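Local coordinates for sorbitol dehydrogenase (Gluconobacter oxydans, PDB 5ITG), which probably oxidises a CH-OH group of D-sorbitol to give L-sorbose, passing the hydride to NADP bound in a Rossmann-fold domain, at residues 307-311 with 408-412; 414-418 with 475-479; 374-379 with 426-430; 442-447 with 467-472; 303-307 with 380-385. All blocks are in the same frame, centred on the assembly; numbering follows the deposited sequence.

How the contacts relate
Every contact lies in the helical C-terminal half of the chain. Helix 288-312 supplies the first side of two: contact 5, closed when helix 377-394 arrives, and contact 1, closed later by helix 400-412; Phe307 belongs to both. Contact 3 opens at residue 374, while these loops are still open, and crosses both by reaching the segment 426-430. Contact 2 then runs from the loop behind helix 400-412 to the end of helix 461-477, alternating with contact 3 and enclosing contact 4, a short loop closed on the same helix. Tyr409 joins contact 1 to contact 3, and Glu411 joins it by salt bridges to Arg471 of contact 4 and Arg475 of contact 2.

Contact 1 of 5, residues 307-311 with 408-412; sequences FPGIL and SYLEM
Phe307 and Tyr409 form the aromatic part of this contact, their side chains lying next to each other and pointing the same way. Tyr409 CD1 sits over one face of the Phe307 ring, displaced toward its rim, and comes within 3.4 Å of Phe307 CZ. The planes meet at 47°, so the pair is neither a parallel stack nor a T-shape.

The aliphatic packing centres on Met412, modelled as selenomethionine. Its chain leaves anti to the backbone N (chi1 179°) and then bends twice, which carries CE back to Phe307 CD1 at 3.7 Å. Ile310 CG2 touches Met412 CG farther up the same chain. Leu311 spreads its two methyls over the backbone of 408-412: its CD2 lies 3.8 Å from Met412 CA, and its CD1 packs against Glu411 CB.

No hydrogen bond joins the two segments. Polar ends look elsewhere, Tyr409 OH to Glu427 and Tyr430, Ser408 OG to Phe404 O.

The axes of 307-311, in helix 288-312 with its kink at Pro308, and of 408-412, in helix 400-412, approach to 8.5 Å and cross at 42°. Helix 370-374 packs on Phe307 and Ile310, while helix 461-477 lies against Ser408, Leu410 and Glu411.

Contact 2 of 5, residues 414-418 with 475-479; sequences RGRDE and REKGV
Arg414 lays its guanidinium over that of Arg475, the CZ of Arg414 standing 3.5 Å above the centre of the other group. The two planes are inclined by 37°, and the side chains meet at about a right angle. Carboxylates outside the pair probably offset the gathered positive charge: Arg475 NH2 forms a salt bridge with Glu411, and Arg414 NH2 another with Asp441. Arg416 joins from the side, with Arg475 CG at 4.0 Å from Arg416 NH2, near the plane of the Arg416 guanidinium.

Both backbones here are leaving helices through glycines with positive phi. Gly415 turns the chain out after helix 400-412. Gly478 likewise has positive phi after helix 461-477, but its backbone is extended (psi 155°). A side chain at Gly478 would jam against the preceding carbonyl oxygen and would also press on Glu418 OE1, which already lies 3.7 Å from Gly478 CA.

Just past this helix end, Val479 N donates to Glu418 OE2 in a nearly straight bond of 2.9 Å (168° at the hydrogen). The N-H comes from above the carboxylate plane. Glu418 reaches it with a chain extended beyond CG, and the same oxygen rests against the methyl Val479 CG1 at 3.3 Å. The other side of Val479 is buried on Pro308 and Val312 of helix 288-312 and on Phe404 and Ser408 of helix 400-412.

Contact 3 of 5, residues 374-379 with 426-430; sequences ASDGCS and SEPTY
Glu427 meets the amino end of helix 377-394 at Cys378, making this a polar, partly buried contact between a helix start and the loop that precedes helix 432-439. The side chain bends at chi2 (-80°) and so turns its carboxylate toward the first turn. There Glu427 OE1 accepts from Cys378 N at 2.9 Å through its syn lone pair. Water 2 donates to the same oxygen at 2.7 Å and also bridges to Asp376 OD1 and Thr429 N. Glu427 OE2 takes a bond from water 1, which ties it to Ala374 O, and is hydrogen-bonded to Tyr409 OH as well. A leucine in place of Glu427 would probably leave Cys378 N without its acceptor, take one partner from each of the two waters and deprive Tyr409 OH of one of its two partners.

Beside it, Asp376 N donates to Ser426 O at 2.7 Å, an almost straight bond that pins the loop backbone. On the other flank Cys378 SG lies beside the Tyr430 ring, 3.6 Å from Tyr430 CE1, an oblique sulfur-aromatic contact.

Asp376 holds the N-cap position, and its OD1 receives Ser379 OG at 2.7 Å on the syn side. The arrangement is a helix start entered through a type II turn from Ala374 to Gly377, with a carboxylate from a loop distant in sequence accepting the first-turn N-H of Cys378.

Contact 4 of 5, residues 442-447 with 467-472; sequences DFESSL and VIVLRK
Val467 opens the helix side of the contact, its CG1 meeting Leu447 CD2 at 3.8 Å. The facing loop is shaped by an Asx turn: Asp442 OD1 accepts from Glu444 N and Ser445 N, both approaching the same face of the carboxylate. One residue on, Ile468 wedges between three loop residues. Its CG1 touches Phe443 O and Leu447 CD1, and its CD1 reaches Glu444 CG at 3.6 Å.

Arg471, a turn later, runs past the Phe443 ring, with CB 3.8 Å from Phe443 CD1, and lays its guanidinium at 82° to that ring. Phe443 CA lies over one guanidinium face. Arg471 NH1 donates to water 3, which in turn donates to Asp442 OD1, while NE forms a salt bridge with Glu411 of helix 400-412.

Lys472 closes the series. Its CG sits over the Phe443 ring face in a CH-pi contact, 3.8 Å from the centroid and 16° off the normal. An alanine at Phe443 would probably open a gap between the loop and helix 461-477, leaving the Lys472 chain without its platform and Arg471 CB less covered. A bend at chi4 (58°) folds Lys472 NZ back to within 3.2 Å of Phe443 CD2.

Contact 5 of 5, residues 303-307 with 380-385; sequences VMLCF and KVQVFW
Val303 and Trp385 meet in the tightly packed part of this contact, where Val303 CG2 comes within 3.4 Å of Trp385 NE1. That methyl lies between the backbone N and the carbonyl carbon of its own residue, a position that faces it to the indole, which it approaches obliquely. Met304 passes the rim of the same ring system: its CA lies near the indole plane at 3.9 Å from Trp385 CZ2. The side chain of Met304, modelled as selenomethionine, bends at chi2 and chi3 and brings CE to the same carbon; its SE forms a Met-aromatic contact, oblique to the six-membered ring. Phe307 turns an edge toward the face of that ring in an offset edge-to-face pair, the planes at 80° and the centroids 5.7 Å apart. At the edge of Phe307, near its plane, Val381 CG2 also touches CE2 at 3.8 Å.

The packing is looser toward the partly exposed residues. Phe384 offers only its ring edge, with CD2 4.3 Å from Val303 CG2. Lys380 contributes the middle of its chain, CD against Val303 CG1, before NZ leads off to the carbonyl oxygens of Ile373 and Ser375.

The axes of 303-307 and 380-385 come no closer than 12.2 Å, with N-to-C directions 142° apart, a separation bridged by large side chains. No hydrogen bond joins 303-307 to 380-385, but Trp385 NE1 donates to Ala300 O, one turn earlier on helix 288-312. Apolar and aromatic packing thus holds these two segments, centred on Trp385, and the bond to Ala300 adds a polar tie that fixes the indole.

Contact 1 of 5, residues 307-311 with 408-412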
# COMPACT_ATOMS: atom_id res chain seq x y z
N PHE A 307 9.25 2.19 -18.12
CA PHE A 307 9.92 3.27 -18.83
C PHE A 307 10.21 2.84 -20.28
O PHE A 307 9.86 3.56 -21.22
CB PHE A 307 11.22 3.70 -18.12
CG PHE A 307 11.00 4.41 -16.79
CD1 PHE A 307 9.82 5.11 -16.54
CD2 PHE A 307 12.00 4.43 -15.83
CE1 PHE A 307 9.65 5.83 -15.35
CE2 PHE A 307 11.83 5.15 -14.62
CZ PHE A 307 10.66 5.85 -14.39
N PRO A 308 10.84 1.67 -20.48
CA PRO A 308 11.09 1.30 -21.88
C PRO A 308 9.80 0.83 -22.57
O PRO A 308 9.66 0.94 -23.79
CB PRO A 308 12.15 0.20 -21.76
CG PRO A 308 11.90 -0.40 -20.42
CD PRO A 308 11.60 0.80 -19.56
N GLY A 309 8.86 0.32 -21.78
CA GLY A 309 7.59 -0.14 -22.34
C GLY A 309 6.80 0.99 -22.99
O GLY A 309 6.12 0.79 -24.01
N ILE A 310 6.88 2.18 -22.40
CA ILE A 310 6.19 3.36 -22.93
C ILE A 310 6.82 3.74 -24.27
O ILE A 310 6.13 4.14 -25.21
CB ILE A 310 6.28 4.55 -21.94
CG1 ILE A 310 5.50 4.24 -20.66
CG2 ILE A 310 5.74 5.83 -22.60
CD1 ILE A 310 5.69 5.26 -19.53
N LEU A 311 8.15 3.61 -24.37
CA LEU A 311 8.84 3.92 -25.61
C LEU A 311 8.42 2.94 -26.72
O LEU A 311 8.30 3.32 -27.88
CB LEU A 311 10.36 3.87 -25.42
CG LEU A 311 10.97 5.05 -24.65
CD1 LEU A 311 12.42 4.78 -24.30
CD2 LEU A 311 10.84 6.31 -25.50
N SER A 408 16.51 4.86 -20.69
CA SER A 408 15.13 4.64 -21.08
C SER A 408 14.23 5.70 -20.45
O SER A 408 13.33 6.24 -21.10
CB SER A 408 14.66 3.24 -20.64
OG SER A 408 15.24 2.24 -21.45
N TYR A 409 14.48 5.98 -19.18
CA TYR A 409 13.72 7.00 -18.47
C TYR A 409 13.90 8.35 -19.18
O TYR A 409 12.92 9.04 -19.47
CB TYR A 409 14.21 7.11 -17.02
CG TYR A 409 13.62 8.28 -16.26
CD1 TYR A 409 12.25 8.34 -15.97
CD2 TYR A 409 14.42 9.35 -15.86
CE1 TYR A 409 11.70 9.44 -15.30
CE2 TYR A 409 13.88 10.45 -15.19
CZ TYR A 409 12.52 10.49 -14.91
OH TYR A 409 11.99 11.59 -14.26
N LEU A 410 15.15 8.70 -19.47
CA LEU A 410 15.45 9.97 -20.14
C LEU A 410 14.83 10.08 -21.53
O LEU A 410 14.34 11.14 -21.92
CB LEU A 410 16.96 10.19 -20.21
CG LEU A 410 17.57 10.43 -18.82
CD1 LEU A 410 19.08 10.64 -18.93
CD2 LEU A 410 16.89 11.64 -18.19
N GLU A 411 14.85 8.98 -22.28
CA GLU A 411 14.26 9.00 -23.61
C GLU A 411 12.73 9.02 -23.51
O GLU A 411 12.06 9.67 -24.32
CB GLU A 411 14.74 7.80 -24.42
CG GLU A 411 16.20 7.94 -24.87
CD GLU A 411 16.41 9.15 -25.77
OE1 GLU A 411 15.74 9.22 -26.83
OE2 GLU A 411 17.24 10.03 -25.43
N MSE A 412 12.18 8.34 -22.51
CA MSE A 412 10.73 8.30 -22.32
C MSE A 412 10.21 9.72 -22.07
O MSE A 412 9.13 10.10 -22.53
CB MSE A 412 10.38 7.39 -21.13
CG MSE A 412 8.89 7.29 -20.80
SE MSE A 412 8.20 8.75 -19.70
CE MSE A 412 9.26 8.47 -18.08

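Contact 2 of 5, residues 414-418 with 475-479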
# COMPACT_ATOMS: atom_id res chain seq x y z
N ARG A 414 10.97 12.42 -23.38
CA ARG A 414 10.79 13.21 -24.59
C ARG A 414 9.36 13.22 -25.13
O ARG A 414 8.99 14.08 -25.94
CB ARG A 414 11.78 12.76 -25.66
CG ARG A 414 13.23 13.05 -25.26
CD ARG A 414 14.26 12.51 -26.24
NE ARG A 414 14.65 13.49 -27.26
CZ ARG A 414 14.07 13.61 -28.44
NH1 ARG A 414 13.06 12.81 -28.78
NH2 ARG A 414 14.48 14.53 -29.29
N GLY A 415 8.54 12.26 -24.69
CA GLY A 415 7.15 12.24 -25.09
C GLY A 415 6.70 11.58 -26.38
O GLY A 415 5.63 11.92 -26.90
N ARG A 416 7.47 10.65 -26.92
CA ARG A 416 7.06 9.98 -28.14
C ARG A 416 7.47 8.52 -28.17
O ARG A 416 8.61 8.17 -27.86
CB ARG A 416 7.61 10.73 -29.36
CG ARG A 416 9.11 10.94 -29.38
CD ARG A 416 9.47 11.94 -30.49
NE ARG A 416 10.91 12.09 -30.68
CZ ARG A 416 11.74 11.11 -31.05
NH1 ARG A 416 11.27 9.89 -31.26
NH2 ARG A 416 13.03 11.36 -31.22
N ASP A 417 6.52 7.66 -28.53
CA ASP A 417 6.81 6.23 -28.60
C ASP A 417 7.23 5.85 -30.01
O ASP A 417 7.09 6.64 -30.95
CB ASP A 417 5.60 5.39 -28.15
CG ASP A 417 4.39 5.57 -29.04
OD1 ASP A 417 4.53 5.54 -30.28
OD2 ASP A 417 3.28 5.72 -28.49
N GLU A 418 7.74 4.64 -30.17
CA GLU A 418 8.22 4.17 -31.45
C GLU A 418 7.13 3.80 -32.46
O GLU A 418 7.43 3.31 -33.55
CB GLU A 418 9.17 3.00 -31.22
CG GLU A 418 10.50 3.47 -30.64
CD GLU A 418 11.20 2.42 -29.80
OE1 GLU A 418 11.20 1.24 -30.20
OE2 GLU A 418 11.78 2.79 -28.76
N ARG A 475 17.55 6.30 -29.50
CA ARG A 475 16.95 7.27 -30.39
C ARG A 475 17.07 6.90 -31.86
O ARG A 475 16.17 7.17 -32.65
CB ARG A 475 17.54 8.66 -30.17
CG ARG A 475 16.71 9.75 -30.83
CD ARG A 475 17.10 11.12 -30.35
NE ARG A 475 17.00 11.23 -28.90
CZ ARG A 475 17.31 12.34 -28.24
NH1 ARG A 475 17.72 13.41 -28.90
NH2 ARG A 475 17.24 12.36 -26.92
N GLU A 476 18.18 6.28 -32.24
CA GLU A 476 18.39 5.91 -33.63
C GLU A 476 17.81 4.55 -34.02
O GLU A 476 17.13 4.44 -35.04
CB GLU A 476 19.88 5.94 -33.96
CG GLU A 476 20.22 5.49 -35.36
CD GLU A 476 21.66 5.80 -35.74
OE1 GLU A 476 22.02 7.00 -35.79
OE2 GLU A 476 22.43 4.84 -35.98
N LYS A 477 18.04 3.52 -33.20
CA LYS A 477 17.57 2.17 -33.51
C LYS A 477 16.38 1.66 -32.69
O LYS A 477 15.92 0.54 -32.92
CB LYS A 477 18.73 1.18 -33.36
CG LYS A 477 20.10 1.72 -33.77
CD LYS A 477 20.26 1.85 -35.27
CE LYS A 477 20.33 0.49 -35.94
NZ LYS A 477 20.54 0.61 -37.41
N GLY A 478 15.89 2.45 -31.75
CA GLY A 478 14.76 2.01 -30.93
C GLY A 478 15.23 1.43 -29.61
O GLY A 478 16.34 0.93 -29.50
N VAL A 479 14.37 1.45 -28.60
CA VAL A 479 14.76 0.95 -27.28
C VAL A 479 15.27 -0.49 -27.20
O VAL A 479 16.27 -0.75 -26.53
CB VAL A 479 13.63 1.16 -26.25
CG1 VAL A 479 12.42 0.32 -26.62
CG2 VAL A 479 14.14 0.81 -24.86

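Contact 3 of 5, residues 374-379 with 426-430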
# COMPACT_ATOMS: atom_id res chain seq x y z
N ALA A 374 4.69 5.47 -14.56
CA ALA A 374 5.78 6.40 -14.81
C ALA A 374 5.57 7.80 -14.22
O ALA A 374 6.50 8.61 -14.21
CB ALA A 374 6.03 6.50 -16.32
N SER A 375 4.37 8.07 -13.72
CA SER A 375 4.08 9.39 -13.14
C SER A 375 4.95 9.64 -11.91
O SER A 375 5.10 8.76 -11.06
CB SER A 375 2.59 9.51 -12.78
OG SER A 375 2.20 8.61 -11.75
N ASP A 376 5.52 10.84 -11.84
CA ASP A 376 6.41 11.22 -10.74
C ASP A 376 7.63 10.30 -10.82
O ASP A 376 8.21 9.91 -9.81
CB ASP A 376 5.70 11.05 -9.39
CG ASP A 376 6.43 11.77 -8.25
OD1 ASP A 376 7.38 12.54 -8.53
OD2 ASP A 376 6.05 11.57 -7.08
N GLY A 377 8.01 9.97 -12.05
CA GLY A 377 9.15 9.10 -12.28
C GLY A 377 10.42 9.54 -11.56
O GLY A 377 11.25 8.71 -11.21
N CYS A 378 10.56 10.84 -11.34
CA CYS A 378 11.74 11.36 -10.66
C CYS A 378 11.83 10.84 -9.22
O CYS A 378 12.87 10.34 -8.79
CB CYS A 378 11.71 12.89 -10.64
SG CYS A 378 13.07 13.62 -9.68
N SER A 379 10.73 10.98 -8.49
CA SER A 379 10.67 10.53 -7.10
C SER A 379 10.80 9.01 -7.03
O SER A 379 11.36 8.47 -6.07
CB SER A 379 9.35 10.95 -6.45
OG SER A 379 9.18 12.36 -6.51
N SER A 426 3.73 12.72 -16.35
CA SER A 426 3.60 13.64 -15.23
C SER A 426 4.82 13.60 -14.30
O SER A 426 5.27 12.53 -13.89
CB SER A 426 2.33 13.31 -14.43
OG SER A 426 2.31 13.99 -13.19
N GLU A 427 5.35 14.78 -13.99
CA GLU A 427 6.49 14.92 -13.09
C GLU A 427 6.22 16.18 -12.27
O GLU A 427 6.71 17.26 -12.60
CB GLU A 427 7.80 15.06 -13.88
CG GLU A 427 8.22 13.80 -14.63
CD GLU A 427 8.89 12.78 -13.73
OE1 GLU A 427 8.85 12.93 -12.49
OE2 GLU A 427 9.47 11.81 -14.27
N PRO A 428 5.44 16.04 -11.20
CA PRO A 428 5.08 17.16 -10.32
C PRO A 428 6.25 18.00 -9.81
O PRO A 428 6.13 19.22 -9.72
CB PRO A 428 4.34 16.46 -9.18
CG PRO A 428 3.68 15.31 -9.87
CD PRO A 428 4.80 14.80 -10.75
N THR A 429 7.37 17.37 -9.50
CA THR A 429 8.53 18.08 -8.97
C THR A 429 9.34 18.83 -10.03
O THR A 429 10.24 19.59 -9.69
CB THR A 429 9.49 17.12 -8.23
OG1 THR A 429 10.04 16.19 -9.17
CG2 THR A 429 8.75 16.37 -7.14
N TYR A 430 9.02 18.61 -11.30
CA TYR A 430 9.74 19.27 -12.38
C TYR A 430 9.10 20.61 -12.73
O TYR A 430 7.88 20.75 -12.72
CB TYR A 430 9.76 18.40 -13.64
CG TYR A 430 10.74 17.24 -13.60
CD1 TYR A 430 11.46 16.94 -12.44
CD2 TYR A 430 10.94 16.44 -14.73
CE1 TYR A 430 12.36 15.86 -12.41
CE2 TYR A 430 11.83 15.37 -14.71
CZ TYR A 430 12.53 15.08 -13.55
OH TYR A 430 13.39 14.01 -13.52
O HOH W 1 7.88 10.57 -16.03
O HOH W 2 8.33 14.64 -10.53

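Contact 4 of 5, residues 442-447 with 467-472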
# COMPACT_ATOMS: atom_id res chain seq x y z
N ASP A 442 20.01 17.08 -27.25
CA ASP A 442 21.29 16.44 -27.03
C ASP A 442 21.06 15.18 -26.22
O ASP A 442 19.92 14.74 -26.06
CB ASP A 442 22.25 17.38 -26.29
CG ASP A 442 21.75 17.77 -24.92
OD1 ASP A 442 21.53 16.87 -24.08
OD2 ASP A 442 21.57 18.99 -24.68
N PHE A 443 22.14 14.60 -25.70
CA PHE A 443 22.04 13.37 -24.92
C PHE A 443 22.74 13.50 -23.58
O PHE A 443 22.94 12.50 -22.89
CB PHE A 443 22.68 12.22 -25.70
CG PHE A 443 22.02 11.95 -27.02
CD1 PHE A 443 20.80 11.29 -27.08
CD2 PHE A 443 22.62 12.35 -28.21
CE1 PHE A 443 20.18 11.03 -28.30
CE2 PHE A 443 22.02 12.10 -29.44
CZ PHE A 443 20.80 11.44 -29.48
N GLU A 444 23.11 14.72 -23.20
CA GLU A 444 23.82 14.94 -21.94
C GLU A 444 23.09 15.81 -20.92
O GLU A 444 23.17 15.57 -19.72
CB GLU A 444 25.18 15.59 -22.22
CG GLU A 444 26.02 14.84 -23.22
CD GLU A 444 27.24 15.63 -23.65
OE1 GLU A 444 28.05 16.01 -22.76
OE2 GLU A 444 27.40 15.88 -24.86
N SER A 445 22.38 16.83 -21.40
CA SER A 445 21.68 17.75 -20.53
C SER A 445 20.80 17.14 -19.44
O SER A 445 20.94 17.50 -18.28
CB SER A 445 20.83 18.72 -21.36
OG SER A 445 21.66 19.51 -22.19
N SER A 446 19.91 16.22 -19.81
CA SER A 446 19.01 15.63 -18.83
C SER A 446 19.67 14.76 -17.76
O SER A 446 19.00 14.29 -16.85
CB SER A 446 17.86 14.87 -19.52
OG SER A 446 18.33 13.91 -20.44
N LEU A 447 20.98 14.56 -17.85
CA LEU A 447 21.68 13.78 -16.84
C LEU A 447 21.68 14.59 -15.55
O LEU A 447 21.87 14.06 -14.46
CB LEU A 447 23.11 13.47 -17.27
CG LEU A 447 23.30 12.37 -18.32
CD1 LEU A 447 24.75 12.30 -18.75
CD2 LEU A 447 22.86 11.04 -17.74
N VAL A 467 25.28 5.73 -20.24
CA VAL A 467 23.91 6.21 -20.42
C VAL A 467 23.80 6.97 -21.74
O VAL A 467 22.85 6.78 -22.49
CB VAL A 467 23.49 7.15 -19.26
CG1 VAL A 467 22.17 7.85 -19.60
CG2 VAL A 467 23.33 6.35 -17.96
N ILE A 468 24.78 7.83 -22.00
CA ILE A 468 24.80 8.62 -23.22
C ILE A 468 24.84 7.70 -24.44
O ILE A 468 24.08 7.88 -25.39
CB ILE A 468 26.04 9.57 -23.22
CG1 ILE A 468 25.84 10.65 -22.15
CG2 ILE A 468 26.25 10.17 -24.61
CD1 ILE A 468 27.02 11.58 -21.98
N VAL A 469 25.73 6.71 -24.40
CA VAL A 469 25.86 5.74 -25.48
C VAL A 469 24.53 5.03 -25.76
O VAL A 469 24.14 4.86 -26.93
CB VAL A 469 26.94 4.67 -25.14
CG1 VAL A 469 26.82 3.46 -26.06
CG2 VAL A 469 28.33 5.29 -25.28
N LEU A 470 23.81 4.64 -24.71
CA LEU A 470 22.54 3.95 -24.86
C LEU A 470 21.41 4.85 -25.34
O LEU A 470 20.56 4.42 -26.12
CB LEU A 470 22.14 3.26 -23.54
CG LEU A 470 23.15 2.21 -23.06
CD1 LEU A 470 22.72 1.62 -21.73
CD2 LEU A 470 23.28 1.12 -24.11
N ARG A 471 21.39 6.10 -24.87
CA ARG A 471 20.36 7.04 -25.30
C ARG A 471 20.49 7.21 -26.81
O ARG A 471 19.50 7.29 -27.53
CB ARG A 471 20.52 8.41 -24.64
CG ARG A 471 20.15 8.47 -23.16
CD ARG A 471 20.08 9.93 -22.68
NE ARG A 471 19.01 10.66 -23.35
CZ ARG A 471 18.74 11.95 -23.18
NH1 ARG A 471 19.48 12.69 -22.36
NH2 ARG A 471 17.73 12.51 -23.83
N LYS A 472 21.74 7.27 -27.27
CA LYS A 472 22.01 7.43 -28.70
C LYS A 472 21.46 6.25 -29.49
O LYS A 472 20.82 6.44 -30.53
CB LYS A 472 23.51 7.58 -28.93
CG LYS A 472 24.04 8.98 -28.63
CD LYS A 472 25.56 9.01 -28.62
CE LYS A 472 26.10 10.42 -28.82
NZ LYS A 472 25.64 11.39 -27.80
O HOH W 3 19.28 15.66 -22.74

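Contact 5 of 5, residues 303-307 with 380-385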
# COMPACT_ATOMS: atom_id res chain seq x y z
N VAL A 303 9.09 0.20 -12.66
CA VAL A 303 9.55 1.25 -13.57
C VAL A 303 10.58 0.76 -14.58
O VAL A 303 10.65 1.31 -15.69
CB VAL A 303 10.10 2.48 -12.83
CG1 VAL A 303 8.95 3.23 -12.15
CG2 VAL A 303 11.15 2.08 -11.81
N MSE A 304 11.36 -0.25 -14.23
CA MSE A 304 12.35 -0.78 -15.19
C MSE A 304 11.59 -1.40 -16.36
O MSE A 304 12.10 -1.49 -17.48
CB MSE A 304 13.24 -1.83 -14.53
CG MSE A 304 14.21 -2.52 -15.49
SE MSE A 304 15.43 -1.31 -16.41
CE MSE A 304 16.73 -1.06 -14.99
N LEU A 305 10.36 -1.82 -16.09
CA LEU A 305 9.52 -2.39 -17.12
C LEU A 305 8.78 -1.30 -17.90
O LEU A 305 8.79 -1.27 -19.14
CB LEU A 305 8.47 -3.32 -16.50
CG LEU A 305 7.44 -3.92 -17.47
CD1 LEU A 305 8.12 -4.97 -18.34
CD2 LEU A 305 6.29 -4.54 -16.70
N CYS A 306 8.16 -0.38 -17.17
CA CYS A 306 7.36 0.66 -17.81
C CYS A 306 8.05 1.79 -18.54
O CYS A 306 7.50 2.31 -19.50
CB CYS A 306 6.35 1.22 -16.81
SG CYS A 306 5.09 -0.01 -16.32
N PHE A 307 9.25 2.19 -18.12
CA PHE A 307 9.92 3.27 -18.83
C PHE A 307 10.21 2.84 -20.28
O PHE A 307 9.86 3.56 -21.22
CB PHE A 307 11.22 3.70 -18.12
CG PHE A 307 11.00 4.41 -16.79
CD1 PHE A 307 9.82 5.11 -16.54
CD2 PHE A 307 12.00 4.43 -15.83
CE1 PHE A 307 9.65 5.83 -15.35
CE2 PHE A 307 11.83 5.15 -14.62
CZ PHE A 307 10.66 5.85 -14.39
N LYS A 380 10.26 8.33 -8.03
CA LYS A 380 10.31 6.87 -8.05
C LYS A 380 11.73 6.39 -8.30
O LYS A 380 12.19 5.46 -7.65
CB LYS A 380 9.33 6.32 -9.09
CG LYS A 380 7.88 6.43 -8.62
CD LYS A 380 6.85 6.04 -9.66
CE LYS A 380 5.45 6.17 -9.08
NZ LYS A 380 4.38 6.09 -10.11
N VAL A 381 12.43 7.05 -9.21
CA VAL A 381 13.81 6.70 -9.50
C VAL A 381 14.64 6.94 -8.23
O VAL A 381 15.45 6.11 -7.84
CB VAL A 381 14.37 7.54 -10.66
CG1 VAL A 381 15.88 7.40 -10.74
CG2 VAL A 381 13.73 7.09 -11.97
N GLN A 382 14.43 8.09 -7.59
CA GLN A 382 15.17 8.42 -6.38
C GLN A 382 14.95 7.36 -5.30
O GLN A 382 15.91 6.86 -4.71
CB GLN A 382 14.74 9.78 -5.84
CG GLN A 382 15.00 10.95 -6.77
CD GLN A 382 14.49 12.26 -6.20
OE1 GLN A 382 13.45 12.30 -5.55
NE2 GLN A 382 15.22 13.35 -6.46
N VAL A 383 13.70 7.01 -5.04
CA VAL A 383 13.43 6.02 -4.00
C VAL A 383 13.71 4.56 -4.38
O VAL A 383 14.34 3.83 -3.62
CB VAL A 383 11.98 6.15 -3.48
CG1 VAL A 383 11.72 5.12 -2.38
CG2 VAL A 383 11.75 7.57 -2.94
N PHE A 384 13.26 4.14 -5.56
CA PHE A 384 13.43 2.74 -5.97
C PHE A 384 14.78 2.30 -6.53
O PHE A 384 15.16 1.13 -6.37
CB PHE A 384 12.37 2.34 -7.01
CG PHE A 384 10.98 2.84 -6.73
CD1 PHE A 384 10.54 3.08 -5.43
CD2 PHE A 384 10.09 3.03 -7.78
CE1 PHE A 384 9.24 3.48 -5.19
CE2 PHE A 384 8.78 3.43 -7.54
CZ PHE A 384 8.36 3.66 -6.25
N TRP A 385 15.50 3.20 -7.19
CA TRP A 385 16.76 2.83 -7.83
C TRP A 385 18.08 3.24 -7.18
O TRP A 385 19.11 2.61 -7.45
CB TRP A 385 16.78 3.35 -9.27
CG TRP A 385 15.87 2.65 -10.27
CD1 TRP A 385 15.00 1.63 -10.03
CD2 TRP A 385 15.78 2.94 -11.67
NE1 TRP A 385 14.38 1.25 -11.20
CE2 TRP A 385 14.84 2.04 -12.22
CE3 TRP A 385 16.41 3.86 -12.51
CZ2 TRP A 385 14.51 2.04 -13.58
CZ3 TRP A 385 16.09 3.86 -13.87
CH2 TRP A 385 15.15 2.96 -14.39